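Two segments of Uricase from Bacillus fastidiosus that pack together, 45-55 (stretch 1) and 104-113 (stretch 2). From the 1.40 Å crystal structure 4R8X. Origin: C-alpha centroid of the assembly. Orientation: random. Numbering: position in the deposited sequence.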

ATOM      1  N   ALA D  45     -17.459  -1.625   7.504  1.00 10.16           N
ATOM      2  CA  ALA D  45     -17.864  -2.370   8.689  1.00 11.24           C
ATOM      3  C   ALA D  45     -17.339  -3.803   8.693  1.00 11.56           C
ATOM      4  O   ALA D  45     -17.148  -4.417   7.641  1.00 11.70           O
ATOM      5  CB  ALA D  45     -19.386  -2.366   8.833  1.00 12.77           C
ATOM      6  N   LYS D  46     -17.128  -4.333   9.894  1.00 12.15           N
ATOM      7  CA  LYS D  46     -16.658  -5.697  10.089  1.00 12.29           C
ATOM      8  C   LYS D  46     -17.482  -6.309  11.203  1.00 13.11           C
ATOM      9  O   LYS D  46     -17.510  -5.790  12.326  1.00 13.90           O
ATOM     10  CB  LYS D  46     -15.177  -5.698  10.470  1.00 13.54           C
ATOM     11  CG  LYS D  46     -14.563  -7.081  10.592  1.00 14.95           C
ATOM     12  CD  LYS D  46     -13.088  -6.988  10.963  1.00 18.14           C
ATOM     13  CE  LYS D  46     -12.438  -8.360  11.005  1.00 21.46           C
ATOM     14  NZ  LYS D  46     -10.957  -8.232  10.866  1.00 22.42           N
ATOM     15  N   VAL D  47     -18.164  -7.404  10.888  1.00 11.81           N
ATOM     16  CA  VAL D  47     -19.039  -8.057  11.861  1.00 11.62           C
ATOM     17  C   VAL D  47     -18.512  -9.429  12.225  1.00 12.04           C
ATOM     18  O   VAL D  47     -18.071 -10.178  11.356  1.00 12.73           O
ATOM     19  CB  VAL D  47     -20.500  -8.183  11.343  1.00 12.45           C
ATOM     20  CG1 VAL D  47     -20.570  -8.914   9.998  1.00 13.90           C
ATOM     21  CG2 VAL D  47     -21.389  -8.861  12.389  1.00 12.84           C
ATOM     22  N   ALA D  48     -18.540  -9.742  13.522  1.00 11.28           N
ATOM     23  CA  ALA D  48     -18.178 -11.062  14.012  1.00 11.22           C
ATOM     24  C   ALA D  48     -19.327 -11.604  14.847  1.00 11.14           C
ATOM     25  O   ALA D  48     -19.849 -10.895  15.716  1.00 12.16           O
ATOM     26  CB  ALA D  48     -16.908 -10.992  14.851  1.00 12.79           C
ATOM     27  N   LEU D  49     -19.727 -12.843  14.566  1.00 11.04           N
ATOM     28  CA  LEU D  49     -20.752 -13.527  15.355  1.00 11.46           C
ATOM     29  C   LEU D  49     -20.087 -14.513  16.308  1.00 11.40           C
ATOM     30  O   LEU D  49     -19.114 -15.170  15.960  1.00 12.07           O
ATOM     31  CB  LEU D  49     -21.719 -14.267  14.430  1.00 12.97           C
ATOM     32  CG  LEU D  49     -22.362 -13.471  13.296  1.00 13.60           C
ATOM     33  CD1 LEU D  49     -23.475 -14.296  12.672  1.00 13.99           C
ATOM     34  CD2 LEU D  49     -22.893 -12.123  13.766  1.00 13.78           C
ATOM     35  N   LYS D  50     -20.628 -14.627  17.517  1.00 11.94           N
ATOM     36  CA  LYS D  50     -20.080 -15.525  18.532  1.00 12.03           C
ATOM     37  C   LYS D  50     -21.175 -16.319  19.214  1.00 13.05           C
ATOM     38  O   LYS D  50     -22.314 -15.861  19.340  1.00 14.25           O
ATOM     39  CB  LYS D  50     -19.336 -14.737  19.610  1.00 13.91           C
ATOM     40  CG  LYS D  50     -18.131 -13.955  19.120  1.00 15.42           C
ATOM     41  CD  LYS D  50     -17.546 -13.099  20.236  1.00 16.93           C
ATOM     42  CE  LYS D  50     -16.350 -12.289  19.745  1.00 17.59           C
ATOM     43  NZ  LYS D  50     -15.754 -11.486  20.850  1.00 18.12           N
ATOM     44  N   GLY D  51     -20.812 -17.510  19.671  1.00 14.65           N
ATOM     45  CA  GLY D  51     -21.704 -18.318  20.478  1.00 15.43           C
ATOM     46  C   GLY D  51     -21.236 -19.750  20.568  1.00 15.21           C
ATOM     47  O   GLY D  51     -20.717 -20.302  19.606  1.00 13.89           O
ATOM     48  N   GLU D  52     -21.434 -20.362  21.729  1.00 17.22           N
ATOM     49  CA  GLU D  52     -21.036 -21.748  21.933  1.00 17.09           C
ATOM     50  C   GLU D  52     -21.694 -22.679  20.916  1.00 16.69           C
ATOM     51  O   GLU D  52     -21.145 -23.728  20.581  1.00 17.09           O
ATOM     52  CB  GLU D  52     -21.387 -22.199  23.354  1.00 18.17           C
ATOM     53  CG  GLU D  52     -22.858 -22.013  23.707  0.52 20.35           C
ATOM     54  CD  GLU D  52     -23.246 -22.705  25.002  0.25 21.78           C
ATOM     55  OE1 GLU D  52     -22.648 -23.755  25.322  0.28 22.39           O
ATOM     56  OE2 GLU D  52     -24.149 -22.199  25.701  0.36 22.41           O
ATOM     57  N   GLN D  53     -22.865 -22.289  20.417  1.00 15.60           N
ATOM     58  CA  GLN D  53     -23.583 -23.115  19.456  1.00 16.95           C
ATOM     59  C   GLN D  53     -22.965 -23.146  18.056  1.00 15.47           C
ATOM     60  O   GLN D  53     -23.454 -23.864  17.190  1.00 16.72           O
ATOM     61  CB  GLN D  53     -25.047 -22.692  19.383  1.00 18.72           C
ATOM     62  CG  GLN D  53     -25.810 -22.960  20.673  1.00 20.22           C
ATOM     63  CD  GLN D  53     -27.301 -22.806  20.510  1.00 22.86           C
ATOM     64  OE1 GLN D  53     -27.914 -23.450  19.657  1.00 23.45           O
ATOM     65  NE2 GLN D  53     -27.895 -21.937  21.321  1.00 23.61           N
ATOM     66  N   LEU D  54     -21.900 -22.375  17.841  1.00 13.78           N
ATOM     67  CA  LEU D  54     -21.195 -22.393  16.561  1.00 13.90           C
ATOM     68  C   LEU D  54     -20.141 -23.501  16.500  1.00 13.43           C
ATOM     69  O   LEU D  54     -19.507 -23.709  15.472  1.00 13.55           O
ATOM     70  CB  LEU D  54     -20.530 -21.034  16.302  1.00 14.54           C
ATOM     71  CG  LEU D  54     -21.473 -19.825  16.307  1.00 16.28           C
ATOM     72  CD1 LEU D  54     -20.717 -18.536  16.023  1.00 17.27           C
ATOM     73  CD2 LEU D  54     -22.602 -20.017  15.300  1.00 17.82           C
ATOM     74  N   LEU D  55     -19.936 -24.204  17.601  1.00 14.44           N
ATOM     75  CA  LEU D  55     -18.802 -25.123  17.690  1.00 14.92           C
ATOM     76  C   LEU D  55     -18.809 -26.196  16.610  1.00 14.02           C
ATOM     77  O   LEU D  55     -17.790 -26.450  15.973  1.00 13.07           O
ATOM     78  CB  LEU D  55     -18.730 -25.768  19.077  1.00 15.18           C
ATOM     79  CG  LEU D  55     -17.572 -26.746  19.275  1.00 15.40           C
ATOM     80  CD1 LEU D  55     -16.216 -26.033  19.219  1.00 16.96           C
ATOM     81  CD2 LEU D  55     -17.749 -27.501  20.580  1.00 16.60           C
ATOM     82  N   SER D 104     -31.426 -16.379  17.623  1.00 18.00           N
ATOM     83  CA  SER D 104     -31.447 -16.723  19.042  1.00 19.82           C
ATOM     84  C   SER D 104     -30.243 -17.559  19.470  1.00 19.16           C
ATOM     85  O   SER D 104     -29.889 -17.582  20.644  1.00 19.81           O
ATOM     86  CB  SER D 104     -32.734 -17.474  19.373  1.00 21.81           C
ATOM     87  OG  SER D 104     -32.790 -18.686  18.646  1.00 23.34           O
ATOM     88  N   HIS D 105     -29.617 -18.237  18.513  1.00 18.85           N
ATOM     89  CA  HIS D 105     -28.482 -19.119  18.800  1.00 19.58           C
ATOM     90  C   HIS D 105     -27.143 -18.386  18.959  1.00 18.71           C
ATOM     91  O   HIS D 105     -26.129 -18.998  19.299  1.00 19.14           O
ATOM     92  CB  HIS D 105     -28.353 -20.178  17.710  1.00 20.49           C
ATOM     93  CG  HIS D 105     -28.023 -19.614  16.366  1.00 21.77           C
ATOM     94  ND1 HIS D 105     -28.976 -19.061  15.541  1.00 22.59           N
ATOM     95  CD2 HIS D 105     -26.845 -19.510  15.707  1.00 22.16           C
ATOM     96  CE1 HIS D 105     -28.401 -18.643  14.428  1.00 22.67           C
ATOM     97  NE2 HIS D 105     -27.106 -18.899  14.506  1.00 22.89           N
ATOM     98  N   LEU D 106     -27.135 -17.084  18.698  1.00 17.02           N
ATOM     99  CA  LEU D 106     -25.938 -16.283  18.897  1.00 15.85           C
ATOM    100  C   LEU D 106     -25.872 -15.786  20.338  1.00 15.30           C
ATOM    101  O   LEU D 106     -26.902 -15.415  20.912  1.00 16.42           O
ATOM    102  CB  LEU D 106     -25.961 -15.081  17.958  1.00 16.03           C
ATOM    103  CG  LEU D 106     -26.035 -15.385  16.461  1.00 16.45           C
ATOM    104  CD1 LEU D 106     -26.071 -14.087  15.670  1.00 16.48           C
ATOM    105  CD2 LEU D 106     -24.877 -16.281  16.027  1.00 17.55           C
ATOM    106  N   ASP D 107     -24.668 -15.771  20.913  1.00 14.89           N
ATOM    107  CA  ASP D 107     -24.451 -15.255  22.270  1.00 15.89           C
ATOM    108  C   ASP D 107     -23.958 -13.806  22.251  1.00 14.46           C
ATOM    109  O   ASP D 107     -24.210 -13.055  23.180  1.00 14.73           O
ATOM    110  CB  ASP D 107     -23.414 -16.090  23.037  1.00 17.63           C
ATOM    111  CG  ASP D 107     -23.830 -17.537  23.248  1.00 21.65           C
ATOM    112  OD1 ASP D 107     -25.038 -17.838  23.218  1.00 22.20           O
ATOM    113  OD2 ASP D 107     -22.927 -18.375  23.468  1.00 23.83           O
ATOM    114  N   ALA D 108     -23.225 -13.426  21.210  1.00 14.14           N
ATOM    115  CA  ALA D 108     -22.683 -12.075  21.133  1.00 12.61           C
ATOM    116  C   ALA D 108     -22.424 -11.704  19.685  1.00 11.88           C
ATOM    117  O   ALA D 108     -22.206 -12.582  18.842  1.00 13.13           O
ATOM    118  CB  ALA D 108     -21.397 -11.954  21.950  1.00 13.92           C
ATOM    119  N   VAL D 109     -22.501 -10.404  19.406  1.00 12.06           N
ATOM    120  CA  VAL D 109     -22.194  -9.858  18.089  1.00 11.62           C
ATOM    121  C   VAL D 109     -21.285  -8.642  18.229  1.00 11.11           C
ATOM    122  O   VAL D 109     -21.569  -7.739  19.009  1.00 12.15           O
ATOM    123  CB  VAL D 109     -23.477  -9.437  17.347  1.00 12.85           C
ATOM    124  CG1 VAL D 109     -23.133  -8.835  15.976  1.00 12.56           C
ATOM    125  CG2 VAL D 109     -24.414 -10.631  17.190  1.00 14.84           C
ATOM    126  N   ARG D 110     -20.197  -8.624  17.461  1.00 11.63           N
ATOM    127  CA  ARG D 110     -19.249  -7.518  17.498  1.00 11.05           C
ATOM    128  C   ARG D 110     -19.213  -6.801  16.164  1.00 10.90           C
ATOM    129  O   ARG D 110     -19.017  -7.431  15.125  1.00 12.77           O
ATOM    130  CB  ARG D 110     -17.844  -8.056  17.783  1.00 12.12           C
ATOM    131  CG  ARG D 110     -16.755  -6.991  17.854  1.00 13.40           C
ATOM    132  CD  ARG D 110     -15.400  -7.637  18.100  1.00 15.34           C
ATOM    133  NE  ARG D 110     -14.318  -6.667  18.280  1.00 15.16           N
ATOM    134  CZ  ARG D 110     -14.032  -6.100  19.443  1.00 15.47           C
ATOM    135  NH1 ARG D 110     -14.759  -6.402  20.511  1.00 15.62           N
ATOM    136  NH2 ARG D 110     -13.031  -5.234  19.548  1.00 16.57           N
ATOM    137  N   LEU D 111     -19.400  -5.491  16.201  1.00 10.28           N
ATOM    138  CA  LEU D 111     -19.240  -4.659  15.013  1.00 12.02           C
ATOM    139  C   LEU D 111     -18.097  -3.685  15.213  1.00 12.45           C
ATOM    140  O   LEU D 111     -17.999  -3.037  16.256  1.00 13.65           O
ATOM    141  CB  LEU D 111     -20.516  -3.866  14.729  1.00 14.32           C
ATOM    142  CG  LEU D 111     -21.535  -4.404  13.731  1.00 15.01           C
ATOM    143  CD1 LEU D 111     -20.965  -4.411  12.310  1.00 15.43           C
ATOM    144  CD2 LEU D 111     -22.049  -5.780  14.174  1.00 15.84           C
ATOM    145  N   GLU D 112     -17.236  -3.600  14.202  1.00 12.37           N
ATOM    146  CA  GLU D 112     -16.182  -2.593  14.143  1.00 13.40           C
ATOM    147  C   GLU D 112     -16.408  -1.760  12.889  1.00 13.52           C
ATOM    148  O   GLU D 112     -16.858  -2.285  11.868  1.00 15.21           O
ATOM    149  CB  GLU D 112     -14.814  -3.262  14.055  1.00 15.77           C
ATOM    150  CG  GLU D 112     -14.475  -4.097  15.268  1.00 18.61           C
ATOM    151  CD  GLU D 112     -13.188  -4.883  15.111  1.00 22.32           C
ATOM    152  OE1 GLU D 112     -12.447  -4.647  14.131  1.00 25.60           O
ATOM    153  OE2 GLU D 112     -12.923  -5.749  15.971  1.00 22.91           O
ATOM    154  N   ALA D 113     -16.107  -0.470  12.945  1.00 11.83           N
ATOM    155  CA  ALA D 113     -16.278   0.344  11.751  1.00 12.40           C
ATOM    156  C   ALA D 113     -15.190   1.385  11.616  1.00 11.21           C
ATOM    157  O   ALA D 113     -14.710   1.948  12.598  1.00 12.22           O
ATOM    158  CB  ALA D 113     -17.667   0.984  11.728  1.00 13.82           C
TER
HETATM  159  O   HOH W   1     -10.492  -6.243  13.069  1.00 39.10           O
HETATM  160  O   HOH W   2     -24.669 -19.615  25.584  1.00 47.23           O
HETATM  161  O   HOH W   3     -24.513 -19.913  21.085  1.00 21.62           O
HETATM  162  O   HOH W   4     -26.945 -20.544  23.351  1.00 40.54           O

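The antiparallel ladder ends at a doubled acceptor: the carbonyl O of Lys 50 receives two backbone amides, Asp 107 N at 2.8 Å and Ala 108 N at 3.2 Å. The ladder's regular alternation stops here; the CA-to-CB bond of Asp 107 points toward the other stretch, and its carboxylate reaches Glu 52. Asp 107 OD2 accepts the amide of Glu 52, N to OD2 3.0 Å, so a side chain carries the bonding on where the strand pairing has ended. Gly 51 sits between these two anchors. Gly 51 CA lies 3.2 Å from Asp 107 OD2, and a CB on Gly 51 would point toward the other stretch, about 3.1 Å from Asp 107 N and 3.2 Å from His 105 O; the place has no comfortable room for a CB, and glycine suits it.

Before that point the pairing is regular. Lys 46 faces Glu 112 and Ala 48 faces Arg 110, each pair closed by two N-to-O bonds of 2.9 Å, one in each direction. Lys 50 N adds another to Ala 108 O, also 2.9 Å. Between these rungs the strands draw nearer, and Val 47 CA comes to 3.3 Å from Arg 110 O in a CA-H...O contact.

Alternation gives the sheet two different faces. Ala 45, Val 47, Leu 49, Val 109, Leu 111 and Ala 113 share a buried, wholly apolar one. Val 47 CG2 packs against Leu 111 CD2 at 3.6 Å and Val 109 CG1 at 4.0 Å, while Leu 49 CD2 reaches Val 109 CG1 at 4.0 Å. Leu 106, just before the strand begins, extends this packing, Leu 106 CD1 lying 4.0 Å from Leu 49 CD1.

The other face places small, buried Ala 48 and Ala 108 among long charged chains, those of Lys 46, Lys 50, Arg 110 and Glu 112, which are partly exposed and suit a place where charges can meet water or a partner. Ala 48 CB is 4.3 Å from Arg 110 CB, and Ala 108 CB is 4.2 Å from Lys 50 CB. Arg 110 and Glu 112, two residues apart and so on the same face, form a salt bridge, Arg 110 NE to Glu 112 OE2 2.8 Å. Lys 46, extended with every chi in t, joins Glu 112 through water 1, which accepts from Lys 46 NZ at 3.0 Å and donates to Glu 112 OE1 at 2.7 Å.

Past the strand, stretch 1 makes a 3-10 turn. Water 3 bridges the turn to stretch 2, accepting from Gln 53 N at 3.0 Å and donating to His 105 O at 2.6 Å. Water 2 donates to Glu 52 OE2 at 2.6 Å and weakly to Asp 107 OD1 at 3.0 Å, linking two like-charged carboxylates. Leu 54 CD2 lies at the edge of the His 105 ring, 4.3 Å from His 105 CD2.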